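Local coordinates for protein aspartate-semialdehyde dehydrogenase (Thermus thermophilus, PDB 2YV3) that probably catalyses the NADPH-dependent reductive dephosphorylation of L-aspartyl-4-phosphate to L-aspartate-semialdehyde, a step on the route to lysine, threonine and methionine, at residues A121-C125 and T126-L130. Numbering follows the deposited sequence.
Sequences ANPNC and TTAIL
Ala128 N donates to Asn124 O at 3.2 Å, with an N-H...O angle of 157°, closing the first turn of the helix that starts just after Asn124, its N-cap residue. Ala128 CB packs against two carbonyl oxygens, 3.5 Å from both Asn124 O and Cys125 O, and Pro123 CG touches Ala128 CB at 4.4 Å, a loose apolar contact between the incoming loop and the first turn. Beside this bond, Thr127 brings CB to 4.2 Å from Asn124 CB; with its OG1 anti to the carbonyl carbon (chi1 -72°), the hydroxyl lies back along the cap residue and is held by Glu213, which also accepts a weak bond from Asn124 N. The side chains of Asn124 and Thr126 run alongside each other in the same direction. Next to them, Cys125 SG stands between its own backbone N and carbonyl carbon (chi1 50°), 3.4 Å from Thr126 OG1. Cys125, the predicted acyl-thioester nucleophile, sits in the first turn of helix 125-141. His238, the probable proton acceptor, touches it from strand 237-246, while Thr126 adjoins Gln152, a predicted substrate-binding residue. Residues 121-130 thus lead from strand 119-121 of the Rossmann-type sheet into helix 125-141, where their side chains touch helix 205-219 and strands 143-151 and 237-246 of the second sheet.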
ATOM      1  N   ALA A 121      -7.090 -27.876  -5.295  1.00 29.00           N
ATOM      2  CA  ALA A 121      -6.182 -26.739  -5.344  1.00 18.24           C
ATOM      3  C   ALA A 121      -6.417 -25.734  -4.241  1.00 21.47           C
ATOM      4  O   ALA A 121      -7.530 -25.265  -4.043  1.00 22.32           O
ATOM      5  CB  ALA A 121      -6.290 -26.049  -6.670  1.00 31.21           C
ATOM      6  N   ASN A 122      -5.347 -25.425  -3.518  1.00 28.73           N
ATOM      7  CA  ASN A 122      -5.364 -24.445  -2.436  1.00 29.09           C
ATOM      8  C   ASN A 122      -5.151 -23.094  -3.144  1.00 32.79           C
ATOM      9  O   ASN A 122      -4.236 -22.939  -3.965  1.00 27.48           O
ATOM     10  CB  ASN A 122      -4.213 -24.749  -1.471  1.00 39.10           C
ATOM     11  CG  ASN A 122      -4.295 -23.970  -0.186  1.00 23.98           C
ATOM     12  OD1 ASN A 122      -5.304 -24.003   0.500  1.00 34.93           O
ATOM     13  ND2 ASN A 122      -3.217 -23.277   0.159  1.00 24.88           N
ATOM     14  N   PRO A 123      -6.012 -22.111  -2.850  1.00 27.94           N
ATOM     15  CA  PRO A 123      -5.976 -20.761  -3.429  1.00 24.00           C
ATOM     16  C   PRO A 123      -4.752 -19.938  -3.089  1.00 20.97           C
ATOM     17  O   PRO A 123      -4.019 -20.272  -2.171  1.00 16.97           O
ATOM     18  CB  PRO A 123      -7.265 -20.130  -2.899  1.00 31.52           C
ATOM     19  CG  PRO A 123      -7.445 -20.792  -1.578  1.00 31.17           C
ATOM     20  CD  PRO A 123      -7.129 -22.244  -1.900  1.00 29.50           C
ATOM     21  N   ASN A 124      -4.541 -18.851  -3.832  1.00 22.59           N
ATOM     22  CA  ASN A 124      -3.393 -17.989  -3.593  1.00 11.05           C
ATOM     23  C   ASN A 124      -3.537 -17.335  -2.245  1.00 15.30           C
ATOM     24  O   ASN A 124      -4.581 -17.430  -1.627  1.00 27.06           O
ATOM     25  CB  ASN A 124      -3.273 -16.899  -4.646  1.00 10.49           C
ATOM     26  CG  ASN A 124      -1.976 -16.113  -4.512  1.00 27.33           C
ATOM     27  OD1 ASN A 124      -1.976 -14.878  -4.466  1.00 34.27           O
ATOM     28  ND2 ASN A 124      -0.855 -16.835  -4.458  1.00 27.38           N
ATOM     29  N   CYS A 125      -2.491 -16.667  -1.788  1.00 18.74           N
ATOM     30  CA  CYS A 125      -2.543 -15.995  -0.503  1.00 21.82           C
ATOM     31  C   CYS A 125      -3.521 -14.829  -0.602  1.00 18.57           C
ATOM     32  O   CYS A 125      -4.608 -14.835  -0.012  1.00 15.87           O
ATOM     33  CB  CYS A 125      -1.153 -15.472  -0.144  1.00 17.70           C
ATOM     34  SG  CYS A 125      -0.396 -14.509  -1.507  1.00 38.91           S
ATOM     35  N   THR A 126      -3.102 -13.834  -1.374  1.00 21.25           N
ATOM     36  CA  THR A 126      -3.855 -12.617  -1.592  1.00 25.59           C
ATOM     37  C   THR A 126      -5.337 -12.849  -1.878  1.00 24.99           C
ATOM     38  O   THR A 126      -6.163 -12.004  -1.526  1.00 14.93           O
ATOM     39  CB  THR A 126      -3.242 -11.816  -2.759  1.00 27.79           C
ATOM     40  OG1 THR A 126      -1.860 -11.566  -2.496  1.00 41.07           O
ATOM     41  CG2 THR A 126      -3.933 -10.487  -2.915  1.00 45.67           C
ATOM     42  N   THR A 127      -5.661 -13.985  -2.511  1.00 17.92           N
ATOM     43  CA  THR A 127      -7.042 -14.328  -2.869  1.00 13.95           C
ATOM     44  C   THR A 127      -7.856 -14.897  -1.714  1.00 18.19           C
ATOM     45  O   THR A 127      -9.015 -14.538  -1.526  1.00  4.89           O
ATOM     46  CB  THR A 127      -7.097 -15.353  -4.033  1.00 22.88           C
ATOM     47  OG1 THR A 127      -6.710 -14.726  -5.264  1.00 17.07           O
ATOM     48  CG2 THR A 127      -8.495 -15.893  -4.188  1.00 14.07           C
ATOM     49  N   ALA A 128      -7.239 -15.796  -0.954  1.00 21.55           N
ATOM     50  CA  ALA A 128      -7.895 -16.420   0.181  1.00 21.95           C
ATOM     51  C   ALA A 128      -8.498 -15.357   1.095  1.00 28.80           C
ATOM     52  O   ALA A 128      -9.733 -15.228   1.183  1.00 29.43           O
ATOM     53  CB  ALA A 128      -6.913 -17.271   0.948  1.00 13.93           C
ATOM     54  N   ILE A 129      -7.644 -14.578   1.762  1.00 23.64           N
ATOM     55  CA  ILE A 129      -8.161 -13.560   2.668  1.00 27.64           C
ATOM     56  C   ILE A 129      -9.161 -12.625   1.996  1.00 23.70           C
ATOM     57  O   ILE A 129     -10.251 -12.432   2.518  1.00 36.96           O
ATOM     58  CB  ILE A 129      -7.029 -12.731   3.359  1.00 31.96           C
ATOM     59  CG1 ILE A 129      -6.978 -11.310   2.790  1.00 27.23           C
ATOM     60  CG2 ILE A 129      -5.689 -13.461   3.242  1.00 34.46           C
ATOM     61  CD1 ILE A 129      -6.788 -10.251   3.852  1.00 25.15           C
ATOM     62  N   LEU A 130      -8.822 -12.058   0.844  1.00 18.42           N
ATOM     63  CA  LEU A 130      -9.756 -11.171   0.164  1.00 20.42           C
ATOM     64  C   LEU A 130     -11.136 -11.812  -0.015  1.00 23.74           C
ATOM     65  O   LEU A 130     -12.145 -11.115  -0.037  1.00 31.08           O
ATOM     66  CB  LEU A 130      -9.216 -10.754  -1.207  1.00 23.99           C
ATOM     67  CG  LEU A 130     -10.071  -9.721  -1.961  1.00 32.15           C
ATOM     68  CD1 LEU A 130     -10.360  -8.537  -1.031  1.00 24.05           C
ATOM     69  CD2 LEU A 130      -9.377  -9.269  -3.236  1.00 14.42           C
TER